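Chitinase (Paenibacillus sp. FPU-7, PDB 5GZT) probably cleaves internal beta-1,4 linkages between N-acetylglucosamine units of chitin and chitodextrins by hydrolysis. Local coordinates at residues F674-T679 against A752-T757; Q680-P685 against H711-A716; V692-I697 against V734-K739; I758-G763 against G1107-M1112; V953-I958 against R1006-P1011. One frame throughout, in Å; residues are numbered along the deposited sequence.

Contact 1: F674-T679 against A752-T757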
# COMPACT_ATOMS: atom_id res chain seq x y z
N PHE B 674 -30.92 20.75 -8.41
CA PHE B 674 -30.50 19.52 -7.71
C PHE B 674 -28.99 19.38 -7.96
O PHE B 674 -28.50 19.69 -9.11
CB PHE B 674 -31.17 18.30 -8.33
CG PHE B 674 -32.67 18.28 -8.15
CD1 PHE B 674 -33.22 18.24 -6.88
CD2 PHE B 674 -33.50 18.26 -9.22
CE1 PHE B 674 -34.60 18.15 -6.69
CE2 PHE B 674 -34.86 18.17 -9.05
CZ PHE B 674 -35.40 18.12 -7.77
N ILE B 675 -28.26 19.00 -6.93
CA ILE B 675 -26.85 18.79 -7.03
C ILE B 675 -26.48 17.42 -6.51
O ILE B 675 -26.77 17.14 -5.38
CB ILE B 675 -26.05 19.90 -6.31
CG1 ILE B 675 -26.33 21.26 -6.96
CG2 ILE B 675 -24.53 19.63 -6.46
CD1 ILE B 675 -25.78 22.42 -6.07
N LEU B 676 -25.79 16.63 -7.35
CA LEU B 676 -25.41 15.27 -6.99
C LEU B 676 -23.90 15.04 -7.24
O LEU B 676 -23.48 14.79 -8.42
CB LEU B 676 -26.20 14.26 -7.81
CG LEU B 676 -27.74 14.32 -7.67
CD1 LEU B 676 -28.32 15.27 -8.70
CD2 LEU B 676 -28.41 13.00 -7.85
N PRO B 677 -23.13 15.09 -6.17
CA PRO B 677 -21.70 14.71 -6.22
C PRO B 677 -21.52 13.24 -6.59
O PRO B 677 -22.38 12.36 -6.20
CB PRO B 677 -21.20 15.00 -4.79
CG PRO B 677 -22.22 15.99 -4.22
CD PRO B 677 -23.52 15.45 -4.77
N LEU B 678 -20.46 12.95 -7.33
CA LEU B 678 -20.10 11.60 -7.57
C LEU B 678 -19.28 11.09 -6.42
O LEU B 678 -18.44 11.81 -5.85
CB LEU B 678 -19.41 11.43 -8.90
CG LEU B 678 -20.28 11.37 -10.15
CD1 LEU B 678 -21.20 12.56 -10.46
CD2 LEU B 678 -19.37 11.13 -11.36
N THR B 679 -19.56 9.85 -6.02
CA THR B 679 -18.84 9.10 -5.06
C THR B 679 -17.93 8.10 -5.74
O THR B 679 -17.01 7.64 -5.12
CB THR B 679 -19.73 8.22 -4.18
OG1 THR B 679 -20.57 7.42 -4.98
CG2 THR B 679 -20.63 9.06 -3.39
N ALA B 752 -26.67 3.95 -10.78
CA ALA B 752 -28.03 3.63 -10.48
C ALA B 752 -28.78 4.93 -10.50
O ALA B 752 -28.15 6.03 -10.39
CB ALA B 752 -28.12 2.98 -9.07
N PRO B 753 -30.11 4.87 -10.70
CA PRO B 753 -30.92 6.08 -10.75
C PRO B 753 -31.03 6.73 -9.37
O PRO B 753 -31.62 6.22 -8.45
CB PRO B 753 -32.24 5.63 -11.29
CG PRO B 753 -32.11 4.19 -11.58
CD PRO B 753 -30.95 3.66 -10.87
N ALA B 754 -30.42 7.88 -9.25
CA ALA B 754 -30.39 8.58 -7.96
C ALA B 754 -31.69 9.30 -7.76
O ALA B 754 -32.09 10.05 -8.60
CB ALA B 754 -29.31 9.63 -8.01
N SER B 755 -32.28 9.16 -6.59
CA SER B 755 -33.50 9.84 -6.21
C SER B 755 -33.29 11.23 -5.53
O SER B 755 -32.56 11.36 -4.56
CB SER B 755 -34.17 8.95 -5.16
OG SER B 755 -35.43 9.52 -4.73
N VAL B 756 -33.94 12.25 -6.08
CA VAL B 756 -34.11 13.56 -5.45
C VAL B 756 -35.66 13.88 -5.59
O VAL B 756 -36.43 13.03 -6.12
CB VAL B 756 -33.24 14.62 -6.10
CG1 VAL B 756 -31.77 14.26 -5.79
CG2 VAL B 756 -33.43 14.62 -7.56
N THR B 757 -36.06 15.03 -5.07
CA THR B 757 -37.45 15.32 -4.76
C THR B 757 -37.91 16.71 -5.16
O THR B 757 -37.28 17.70 -4.78
CB THR B 757 -37.64 15.09 -3.32
OG1 THR B 757 -37.19 13.77 -3.00
CG2 THR B 757 -39.02 15.25 -2.91

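Contact 2: Q680-P685 against H711-A716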
# COMPACT_ATOMS: atom_id res chain seq x y z
N GLN B 680 -18.15 7.80 -6.98
CA GLN B 680 -17.28 6.85 -7.70
C GLN B 680 -17.31 7.28 -9.14
O GLN B 680 -18.39 7.46 -9.68
CB GLN B 680 -17.72 5.41 -7.44
CG GLN B 680 -16.91 4.43 -8.23
CD GLN B 680 -16.97 3.00 -7.71
OE1 GLN B 680 -17.83 2.20 -8.15
NE2 GLN B 680 -16.03 2.65 -6.83
N GLY B 681 -16.13 7.53 -9.76
CA GLY B 681 -16.09 8.12 -11.09
C GLY B 681 -15.87 9.61 -11.00
O GLY B 681 -16.21 10.22 -9.97
N THR B 682 -15.37 10.21 -12.07
CA THR B 682 -15.01 11.60 -12.12
C THR B 682 -15.57 12.22 -13.35
O THR B 682 -15.15 11.87 -14.44
CB THR B 682 -13.46 11.74 -12.08
OG1 THR B 682 -12.91 10.86 -11.04
CG2 THR B 682 -13.07 13.13 -11.86
N LEU B 683 -16.47 13.21 -13.21
CA LEU B 683 -17.01 13.89 -14.36
C LEU B 683 -15.89 14.57 -15.18
O LEU B 683 -14.92 15.09 -14.64
CB LEU B 683 -18.04 14.97 -14.00
CG LEU B 683 -19.26 14.59 -13.14
CD1 LEU B 683 -20.02 15.83 -12.77
CD2 LEU B 683 -20.09 13.61 -13.96
N LYS B 684 -16.09 14.55 -16.50
CA LYS B 684 -15.43 15.51 -17.39
C LYS B 684 -15.64 16.91 -16.80
O LYS B 684 -16.74 17.24 -16.25
CB LYS B 684 -16.04 15.45 -18.77
CG LYS B 684 -15.79 14.11 -19.50
CD LYS B 684 -16.48 14.07 -20.88
CE LYS B 684 -17.94 13.82 -20.76
NZ LYS B 684 -18.78 14.05 -21.99
N PRO B 685 -14.67 17.77 -16.98
CA PRO B 685 -14.85 19.11 -16.45
C PRO B 685 -16.12 19.79 -16.96
O PRO B 685 -16.72 20.60 -16.22
CB PRO B 685 -13.56 19.84 -16.90
CG PRO B 685 -12.57 18.73 -17.03
CD PRO B 685 -13.29 17.49 -17.42
N HIS B 711 -18.36 22.89 -6.97
CA HIS B 711 -18.11 21.51 -6.62
C HIS B 711 -17.07 20.94 -7.60
O HIS B 711 -17.08 21.25 -8.79
CB HIS B 711 -19.40 20.71 -6.75
CG HIS B 711 -20.36 20.99 -5.66
ND1 HIS B 711 -21.31 21.98 -5.72
CD2 HIS B 711 -20.46 20.44 -4.45
CE1 HIS B 711 -21.96 22.05 -4.58
NE2 HIS B 711 -21.50 21.06 -3.82
N ARG B 712 -16.27 20.02 -7.09
CA ARG B 712 -15.25 19.43 -7.90
C ARG B 712 -15.78 18.37 -8.84
O ARG B 712 -15.17 18.11 -9.91
CB ARG B 712 -14.15 18.79 -7.03
CG ARG B 712 -14.58 17.64 -6.12
CD ARG B 712 -13.56 17.45 -5.00
NE ARG B 712 -13.78 16.29 -4.20
CZ ARG B 712 -14.78 16.20 -3.26
NH1 ARG B 712 -15.60 17.19 -3.07
NH2 ARG B 712 -14.97 15.13 -2.51
N ASN B 713 -16.88 17.71 -8.47
CA ASN B 713 -17.31 16.50 -9.23
C ASN B 713 -18.79 16.18 -9.01
O ASN B 713 -19.12 15.14 -8.46
CB ASN B 713 -16.42 15.39 -8.73
CG ASN B 713 -16.59 14.10 -9.45
OD1 ASN B 713 -17.06 14.07 -10.53
ND2 ASN B 713 -16.21 12.97 -8.79
N ALA B 714 -19.66 17.12 -9.36
CA ALA B 714 -21.10 16.99 -9.08
C ALA B 714 -21.91 17.44 -10.26
O ALA B 714 -21.57 18.39 -10.90
CB ALA B 714 -21.49 17.83 -7.83
N VAL B 715 -23.00 16.75 -10.52
CA VAL B 715 -23.95 17.13 -11.49
C VAL B 715 -24.94 18.09 -10.90
O VAL B 715 -25.40 17.88 -9.81
CB VAL B 715 -24.77 15.87 -11.92
CG1 VAL B 715 -25.93 16.25 -12.84
CG2 VAL B 715 -23.85 14.93 -12.67
N ALA B 716 -25.27 19.13 -11.67
CA ALA B 716 -26.37 20.03 -11.43
C ALA B 716 -27.46 19.75 -12.41
O ALA B 716 -27.19 19.61 -13.63
CB ALA B 716 -25.95 21.47 -11.61

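Contact 3: V692-I697 against V734-K739. With FMT (formic acid), chain J.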
# COMPACT_ATOMS: atom_id res chain seq x y z
N VAL B 692 -26.24 12.58 -18.94
CA VAL B 692 -27.11 12.44 -17.79
C VAL B 692 -28.56 12.25 -18.27
O VAL B 692 -29.03 13.06 -19.13
CB VAL B 692 -27.06 13.71 -16.90
CG1 VAL B 692 -28.00 13.59 -15.71
CG2 VAL B 692 -25.65 13.92 -16.33
N THR B 693 -29.31 11.32 -17.65
CA THR B 693 -30.75 11.27 -17.95
C THR B 693 -31.53 11.56 -16.69
O THR B 693 -31.21 11.05 -15.60
CB THR B 693 -31.20 9.90 -18.49
OG1 THR B 693 -31.15 8.98 -17.42
CG2 THR B 693 -30.30 9.38 -19.58
N VAL B 694 -32.55 12.39 -16.80
CA VAL B 694 -33.37 12.79 -15.67
C VAL B 694 -34.82 12.37 -15.99
O VAL B 694 -35.32 12.75 -17.02
CB VAL B 694 -33.32 14.31 -15.46
CG1 VAL B 694 -34.17 14.71 -14.21
CG2 VAL B 694 -31.81 14.78 -15.39
N SER B 695 -35.50 11.67 -15.09
CA SER B 695 -36.91 11.37 -15.29
C SER B 695 -37.69 11.88 -14.07
O SER B 695 -37.14 11.97 -12.93
CB SER B 695 -37.12 9.88 -15.40
OG SER B 695 -36.90 9.38 -14.14
N GLY B 696 -38.93 12.26 -14.33
CA GLY B 696 -39.87 12.62 -13.32
C GLY B 696 -40.11 14.11 -13.31
O GLY B 696 -40.95 14.53 -12.56
N ILE B 697 -39.41 14.93 -14.12
CA ILE B 697 -39.66 16.38 -14.09
C ILE B 697 -41.02 16.53 -14.77
O ILE B 697 -41.22 15.92 -15.79
CB ILE B 697 -38.64 17.15 -14.93
CG1 ILE B 697 -37.18 16.97 -14.39
CG2 ILE B 697 -39.02 18.61 -15.01
CD1 ILE B 697 -36.95 17.62 -13.06
N VAL B 734 -37.81 12.32 -8.52
CA VAL B 734 -36.97 12.65 -9.68
C VAL B 734 -35.74 11.72 -9.68
O VAL B 734 -35.14 11.54 -8.64
CB VAL B 734 -36.55 14.14 -9.64
CG1 VAL B 734 -35.68 14.51 -10.84
CG2 VAL B 734 -37.77 15.00 -9.66
N ARG B 735 -35.43 11.05 -10.80
CA ARG B 735 -34.39 10.06 -10.82
C ARG B 735 -33.32 10.54 -11.85
O ARG B 735 -33.67 10.88 -12.96
CB ARG B 735 -34.94 8.68 -11.24
CG ARG B 735 -35.87 8.06 -10.23
CD ARG B 735 -35.04 7.48 -9.14
NE ARG B 735 -35.82 6.98 -8.05
CZ ARG B 735 -35.41 6.15 -7.11
NH1 ARG B 735 -34.20 5.62 -7.12
NH2 ARG B 735 -36.25 5.76 -6.18
N VAL B 736 -32.04 10.46 -11.47
CA VAL B 736 -30.92 11.00 -12.24
C VAL B 736 -29.94 9.89 -12.50
O VAL B 736 -29.42 9.30 -11.58
CB VAL B 736 -30.19 12.14 -11.46
CG1 VAL B 736 -29.07 12.74 -12.33
CG2 VAL B 736 -31.22 13.23 -11.16
N VAL B 737 -29.72 9.54 -13.76
CA VAL B 737 -28.71 8.54 -14.02
C VAL B 737 -27.50 9.28 -14.63
O VAL B 737 -27.68 10.04 -15.56
CB VAL B 737 -29.20 7.50 -15.04
CG1 VAL B 737 -28.04 6.66 -15.52
CG2 VAL B 737 -30.37 6.63 -14.44
N VAL B 738 -26.31 9.02 -14.10
CA VAL B 738 -25.07 9.55 -14.62
C VAL B 738 -24.45 8.50 -15.52
O VAL B 738 -24.05 7.41 -15.06
CB VAL B 738 -24.10 9.89 -13.48
CG1 VAL B 738 -22.85 10.58 -14.01
CG2 VAL B 738 -24.76 10.84 -12.52
N LYS B 739 -24.40 8.81 -16.80
CA LYS B 739 -24.02 7.77 -17.76
C LYS B 739 -22.53 7.56 -17.74
O LYS B 739 -21.78 8.46 -17.32
CB LYS B 739 -24.42 8.17 -19.17
CG LYS B 739 -25.86 8.49 -19.32
CD LYS B 739 -26.77 7.31 -19.32
CE LYS B 739 -26.77 6.60 -20.67
NZ LYS B 739 -27.25 5.18 -20.45
C FMT J . -33.10 13.09 -20.27
O1 FMT J . -32.54 13.86 -19.44
O2 FMT J . -32.45 12.31 -21.19
O HOH W 1 -33.27 8.98 -15.15

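Contact 4: I758-G763 against G1107-M1112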
# COMPACT_ATOMS: atom_id res chain seq x y z
N ILE B 758 -39.05 16.74 -5.86
CA ILE B 758 -39.93 17.90 -5.88
C ILE B 758 -40.94 17.80 -4.76
O ILE B 758 -41.79 16.91 -4.82
CB ILE B 758 -40.58 18.05 -7.21
CG1 ILE B 758 -39.53 18.38 -8.25
CG2 ILE B 758 -41.61 19.19 -7.20
CD1 ILE B 758 -40.04 18.36 -9.70
N MET B 759 -40.85 18.70 -3.76
CA MET B 759 -41.72 18.70 -2.60
C MET B 759 -42.98 19.50 -2.88
O MET B 759 -42.95 20.56 -3.57
CB MET B 759 -41.04 19.24 -1.37
CG MET B 759 -39.91 18.34 -0.89
SD MET B 759 -40.57 16.87 0.07
CE MET B 759 -41.59 17.64 1.21
N PRO B 760 -44.13 18.97 -2.48
CA PRO B 760 -45.39 19.80 -2.59
C PRO B 760 -45.35 21.01 -1.60
O PRO B 760 -44.49 21.09 -0.73
CB PRO B 760 -46.47 18.80 -2.16
CG PRO B 760 -45.79 17.98 -1.13
CD PRO B 760 -44.34 17.81 -1.60
N LYS B 761 -46.26 21.96 -1.78
CA LYS B 761 -46.11 23.29 -1.28
C LYS B 761 -46.07 23.38 0.22
O LYS B 761 -45.49 24.32 0.71
CB LYS B 761 -47.20 24.19 -1.83
CG LYS B 761 -48.60 23.84 -1.32
CD LYS B 761 -49.58 24.96 -1.66
CE LYS B 761 -50.97 24.68 -1.10
NZ LYS B 761 -51.93 25.68 -1.61
N PHE B 762 -46.61 22.39 0.97
CA PHE B 762 -46.54 22.47 2.41
C PHE B 762 -45.26 21.94 2.98
O PHE B 762 -45.05 22.03 4.19
CB PHE B 762 -47.78 21.82 3.13
CG PHE B 762 -49.08 22.55 2.86
CD1 PHE B 762 -49.20 23.92 3.17
CD2 PHE B 762 -50.19 21.89 2.32
CE1 PHE B 762 -50.40 24.61 2.96
CE2 PHE B 762 -51.38 22.57 2.09
CZ PHE B 762 -51.50 23.95 2.41
N GLY B 763 -44.36 21.41 2.13
CA GLY B 763 -43.06 21.05 2.64
C GLY B 763 -42.97 19.71 3.39
O GLY B 763 -43.76 18.78 3.14
N GLY B 1107 -33.82 15.72 0.30
CA GLY B 1107 -35.11 15.45 -0.35
C GLY B 1107 -35.94 14.40 0.35
O GLY B 1107 -36.75 13.73 -0.28
N LEU B 1108 -35.77 14.30 1.63
CA LEU B 1108 -36.55 13.38 2.44
C LEU B 1108 -37.99 13.88 2.66
O LEU B 1108 -38.30 15.08 2.46
CB LEU B 1108 -35.90 13.01 3.75
CG LEU B 1108 -34.43 12.58 3.71
CD1 LEU B 1108 -34.00 12.18 5.09
CD2 LEU B 1108 -34.15 11.48 2.70
N ARG B 1109 -38.88 12.94 3.02
CA ARG B 1109 -40.27 13.35 3.28
C ARG B 1109 -40.33 14.27 4.52
O ARG B 1109 -41.16 15.16 4.54
CB ARG B 1109 -41.23 12.19 3.47
CG ARG B 1109 -42.69 12.58 3.52
CD ARG B 1109 -43.15 13.01 2.17
NE ARG B 1109 -44.42 13.73 2.12
CZ ARG B 1109 -44.62 15.03 2.29
NH1 ARG B 1109 -43.61 15.86 2.63
NH2 ARG B 1109 -45.84 15.53 2.13
N GLY B 1110 -39.52 14.01 5.52
CA GLY B 1110 -39.56 14.79 6.74
C GLY B 1110 -38.79 14.19 7.87
O GLY B 1110 -37.85 13.39 7.62
N VAL B 1111 -39.21 14.50 9.10
CA VAL B 1111 -38.58 14.09 10.29
C VAL B 1111 -39.66 13.53 11.22
O VAL B 1111 -40.73 14.08 11.25
CB VAL B 1111 -37.92 15.32 11.03
CG1 VAL B 1111 -37.24 14.85 12.30
CG2 VAL B 1111 -36.93 16.05 10.08
N MET B 1112 -39.26 12.55 12.05
CA MET B 1112 -40.04 11.94 13.01
C MET B 1112 -39.27 11.90 14.31
O MET B 1112 -38.00 11.84 14.31
CB MET B 1112 -40.18 10.52 12.49
CG MET B 1112 -40.49 9.45 13.40
SD MET B 1112 -39.33 8.59 14.41
CE MET B 1112 -38.52 7.32 13.50
O HOH W 2 -46.41 18.36 2.64

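Contact 5: V953-I958 against R1006-P1011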
# COMPACT_ATOMS: atom_id res chain seq x y z
N VAL B 953 -36.54 -7.55 4.64
CA VAL B 953 -37.69 -6.82 4.09
C VAL B 953 -37.41 -6.47 2.64
O VAL B 953 -36.30 -6.24 2.29
CB VAL B 953 -37.89 -5.60 4.97
CG1 VAL B 953 -38.83 -4.63 4.36
CG2 VAL B 953 -38.43 -6.05 6.30
N GLU B 954 -38.40 -6.45 1.80
CA GLU B 954 -38.21 -6.12 0.41
C GLU B 954 -38.40 -4.61 0.20
O GLU B 954 -39.39 -4.19 -0.35
CB GLU B 954 -39.14 -6.90 -0.47
CG GLU B 954 -39.11 -8.38 -0.12
CD GLU B 954 -39.92 -9.23 -1.07
OE1 GLU B 954 -41.20 -9.19 -1.10
OE2 GLU B 954 -39.26 -9.96 -1.83
N LEU B 955 -37.40 -3.82 0.63
CA LEU B 955 -37.52 -2.38 0.52
C LEU B 955 -37.89 -1.89 -0.83
O LEU B 955 -38.81 -1.00 -0.98
CB LEU B 955 -36.30 -1.64 1.05
CG LEU B 955 -35.97 -1.83 2.51
CD1 LEU B 955 -34.67 -1.13 2.83
CD2 LEU B 955 -37.03 -1.39 3.50
N ASP B 956 -37.27 -2.46 -1.86
CA ASP B 956 -37.61 -1.94 -3.20
C ASP B 956 -38.99 -2.37 -3.65
O ASP B 956 -39.54 -1.71 -4.53
CB ASP B 956 -36.54 -2.27 -4.25
CG ASP B 956 -36.57 -1.34 -5.43
OD1 ASP B 956 -37.10 -0.18 -5.44
OD2 ASP B 956 -36.08 -1.78 -6.43
N LYS B 957 -39.64 -3.39 -3.02
CA LYS B 957 -40.95 -3.77 -3.50
C LYS B 957 -42.05 -3.12 -2.64
O LYS B 957 -43.19 -3.15 -3.07
CB LYS B 957 -41.19 -5.29 -3.47
CG LYS B 957 -40.22 -6.10 -4.39
CD LYS B 957 -40.41 -7.58 -4.21
CE LYS B 957 -39.38 -8.39 -4.99
NZ LYS B 957 -39.58 -9.87 -4.74
N ILE B 958 -41.71 -2.61 -1.46
CA ILE B 958 -42.79 -2.15 -0.58
C ILE B 958 -43.10 -0.66 -0.62
O ILE B 958 -44.21 -0.26 -0.26
CB ILE B 958 -42.63 -2.60 0.82
CG1 ILE B 958 -41.43 -2.00 1.45
CG2 ILE B 958 -42.58 -4.14 0.92
CD1 ILE B 958 -41.35 -2.38 2.90
N ARG B 1006 -31.69 4.06 0.18
CA ARG B 1006 -31.73 4.58 -1.18
C ARG B 1006 -31.04 3.68 -2.16
O ARG B 1006 -31.55 3.54 -3.30
CB ARG B 1006 -31.21 6.04 -1.27
CG ARG B 1006 -32.28 7.06 -0.81
CD ARG B 1006 -31.71 8.48 -0.58
NE ARG B 1006 -30.86 8.50 0.59
CZ ARG B 1006 -30.19 9.58 1.00
NH1 ARG B 1006 -30.31 10.76 0.36
NH2 ARG B 1006 -29.41 9.51 2.07
N LYS B 1007 -29.94 3.05 -1.74
CA LYS B 1007 -29.26 2.10 -2.64
C LYS B 1007 -30.07 0.82 -2.89
O LYS B 1007 -29.90 0.22 -3.92
CB LYS B 1007 -27.88 1.68 -2.16
CG LYS B 1007 -26.85 2.79 -1.97
CD LYS B 1007 -26.50 3.54 -3.23
CE LYS B 1007 -25.25 4.40 -2.96
NZ LYS B 1007 -25.17 5.50 -3.98
N GLN B 1008 -31.05 0.52 -2.02
CA GLN B 1008 -32.02 -0.52 -2.31
C GLN B 1008 -33.12 -0.11 -3.24
O GLN B 1008 -33.89 -0.94 -3.63
CB GLN B 1008 -32.69 -1.02 -1.01
CG GLN B 1008 -31.84 -1.65 0.02
CD GLN B 1008 -31.33 -3.00 -0.47
OE1 GLN B 1008 -32.07 -3.95 -0.64
NE2 GLN B 1008 -30.05 -3.04 -0.75
N GLY B 1009 -33.21 1.17 -3.58
CA GLY B 1009 -34.14 1.75 -4.53
C GLY B 1009 -35.25 2.58 -3.89
O GLY B 1009 -36.08 3.13 -4.60
N VAL B 1010 -35.23 2.80 -2.61
CA VAL B 1010 -36.34 3.56 -2.00
C VAL B 1010 -36.16 5.03 -2.35
O VAL B 1010 -35.06 5.58 -2.15
CB VAL B 1010 -36.37 3.41 -0.51
CG1 VAL B 1010 -37.44 4.24 0.14
CG2 VAL B 1010 -36.50 1.95 -0.05
N PRO B 1011 -37.20 5.67 -2.84
CA PRO B 1011 -37.10 7.13 -3.13
C PRO B 1011 -36.88 7.91 -1.87
O PRO B 1011 -37.40 7.52 -0.78
CB PRO B 1011 -38.45 7.47 -3.76
CG PRO B 1011 -39.36 6.28 -3.53
CD PRO B 1011 -38.53 5.10 -3.15
O HOH W 3 -34.32 -4.51 1.04
O HOH W 4 -35.08 -4.24 -1.57
O HOH W 5 -36.81 2.17 -7.05

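Contact 1: F674-T679 against A752-T757
V756 sets one methyl on the face of the F674 ring. Its CG2 lies 3.7 Å from the centroid of the F674 ring and only 9° off the ring normal. This is a CH-pi contact over the middle of the ring. In V756, CG1 is anti to the carbonyl carbon, which leaves CG2 between the backbone N and the carbonyl carbon. A chi1 of -66° sets CG of F674 anti to its carbonyl carbon and 3.8 Å from CG2 of V756. The edge of the same ring meets backbone. CE1 of F674 is 3.3 Å from the carbonyl O of T757, which lies near the ring plane. The C-H groups of this edge probably suit that oxygen electrostatically.

The two strands face each other across the core of an immunoglobulin-like beta sandwich. Strand 668-678 belongs to one sheet and strand 754-759 to the other. Their axes come within 8.8 Å and run nearly antiparallel, at 152°, with side chains filling the space between. L676, two residues on from F674, takes up the contact. Its CD2 presses on CB of A754 at 3.5 Å, tighter than usual for two carbons. The same CD2 of L676 reaches toward CG1 of V756, tip to tip, at 4.1 Å. L676 also touches V736, and F674 touches V717 and V719, so both sheets supply walls for these side chains. S755 turns its CB away from F674-T679. Its OG bonds to D733 OD1 and to A1012 N. T757 likewise turns away, and its OG1 bonds to G1107 O.

Contact 2: Q680-P685 against H711-A716
OD1 of N713 accepts the backbone N-H of L683 at 2.9 Å, in a nearly straight bond (N-H...O 172°). The donor N is tilted from the plane of the side-chain amide. The other end of that amide works in the opposite sense. ND2 of N713 donates to O of G681 at 3.0 Å, on a lone pair in the carbonyl plane. The asparagine thus holds the loop after strand 668-678 of the immunoglobulin-like domain, gripping one acceptor and one donor two residues apart. N713 sits just before strand 714-723. Its CG is anti to its backbone N (chi1 -175°), and the buried amide is fixed in rotation by its two bonds. An alanine here would probably leave the N-H of L683 and the carbonyl O of G681 without these mates and let the loop shift. G681 itself has a positive phi, a conformation in which a CB would press on the preceding carbonyl O. OG1 of T682 bonds to E745 and T602. L683 supplies the apolar part. Its side chain crosses that of V715 at about a right angle, with CD1 of L683 3.9 Å from CG2 of V715.

Contact 3: V692-I697 against V734-K739
V692-S695 and V734-V738 pair as antiparallel strands at one edge of a sheet in the immunoglobulin-like domain. Their axes lie 4.8 Å apart, and within the chain strand 692-695 is outermost in this sheet. Four backbone hydrogen bonds join them. T693 and V737 form one hydrogen-bonded pair, with N of V737 2.8 Å from O of T693. S695 and R735 form the other. V692 with V738 and V694 with V736 are the non-hydrogen-bonded pairs. CA-H groups of V692, V694 and V736 point at carbonyl oxygens across the strands. One example is CA of V694, 3.3 Å from O of R735.

Apolar contacts gather on the face carrying V692, V694, V736 and V738. CG1 of V692 meets CG1 of V736 at 3.6 Å. CG1 of V694 meets CG1 of V734 at 3.7 Å. I697 adds its CD1 against V734. V705 and Y703 of the opposite sheet pack on this face, so it is the core side of the sandwich.

The other face is more polar. T693 lies side by side with V737, its OG1 placed between the backbone N and the carbonyl carbon (chi1 71°). A water bridges OG1 of T693 and O of R735. The R735 chain bends at chi2, and its guanidinium bonds to D733, P753 and G1009. K739 reaches D750 in a salt bridge. G696 has a positive phi, and a CB there would lie tight against V734. On the outer edge of strand 692-695, N of V694 donates to O1 of a formic acid, probably from the crystallisation liquor, at 3.0 Å.

Contact 4: I758-G763 against G1107-M1112
The carbonyl O of G763 takes a hydrogen bond from NH1 of R1109 (3.0 Å, 168° at the hydrogen). The oxygen lies in the plane of the guanidinium, at its edge. A water completes the link. It gives a proton to O of G763 at 2.7 Å and accepts one from NH2 of R1109. The carbonyl O of G763 is therefore gripped twice. M759 lies obliquely against the same guanidinium, with its CE doubtfully close to NH1. SD of M759 is 3.8 Å from O of L1108, and CG of P760 is 4.1 Å from NH2 of R1109.

R1109 starts out with its CB directed away from I758-G763. CG is anti to the backbone N (chi1 -171°), a bend at chi2 (71°) turns CD, and the end of the chain comes back to G763. A methionine in place of R1109 would probably leave O of G763 without its arginine donor and the bridging water without its NH2 partner.

R1109 precedes strand 1110-1114, which lies between strands 765-771 and 1015-1020 in the family 18 TIM barrel. Its backbone bonds to I765 and L1015. P760-G763 is a type I turn, closed by N of G763 to O of P760 at 2.9 Å. It leads from the last strand of the immunoglobulin-like domain into the barrel. G1107, with positive phi, ends helix 1093-1106 in a Schellman motif. Further out, P731 packs on both P760 and R1109, and K761 makes a cation-pi contact with Y666.

Contact 5: V953-I958 against R1006-P1011
L955 sets its CB 3.8 Å from CG2 of V1010 and its CD1 4.0 Å from CG of Q1008. With Q1008 and D956 it has the most surface buried here. M965 of strand 964-967 touches both L955 and V1010 and closes this apolar patch. Q1008 has CG anti to its carbonyl carbon and a bend at chi2 (-69°). Its amide meets the start of helix 955-958 through water. OE1 of Q1008 accepts from a water at 3.2 Å, and the same water accepts the backbone N-H of D956 at 2.8 Å. D956 lays its CB against the carbonyl O of Q1008. It was modelled in two conformers, so details of its side chain are less certain. In the one given, OD1 of D956 bonds to H959 NE2 and, through another water, reaches O of G1009. E954 is at the N-cap position, and its OE2 holds NZ of K957 in a salt bridge. G1009 has a positive phi, and its N bonds back to O of R1006. This is the Schellman motif ending helix 998-1007, one of the outer helices of a family 18 TIM barrel.

Overall arrangement
Contacts 1, 2 and 3 build the immunoglobulin-like domain. Contact 1 spans its two sheets. Contact 2 ties a loop to strand 714-723, the neighbour of strand 668-678. Contact 3 pairs strands 692-695 and 732-738, and strand 732-738 lies next to strand 754-759. Centres of contacts 1 and 3 are about 8 Å apart, those of 1 and 2 about 11 Å. Along the chain, contacts 2 and 3 fall within the span of contact 1, with alternating segments. Contact 4 follows and joins the end of strand 754-759 to the C-terminal barrel. Contact 5 lies within that barrel, its segments falling between those of contact 4 along the chain. R735-G1009 and T757-G1107 bonds link the domains, which therefore sit against each other.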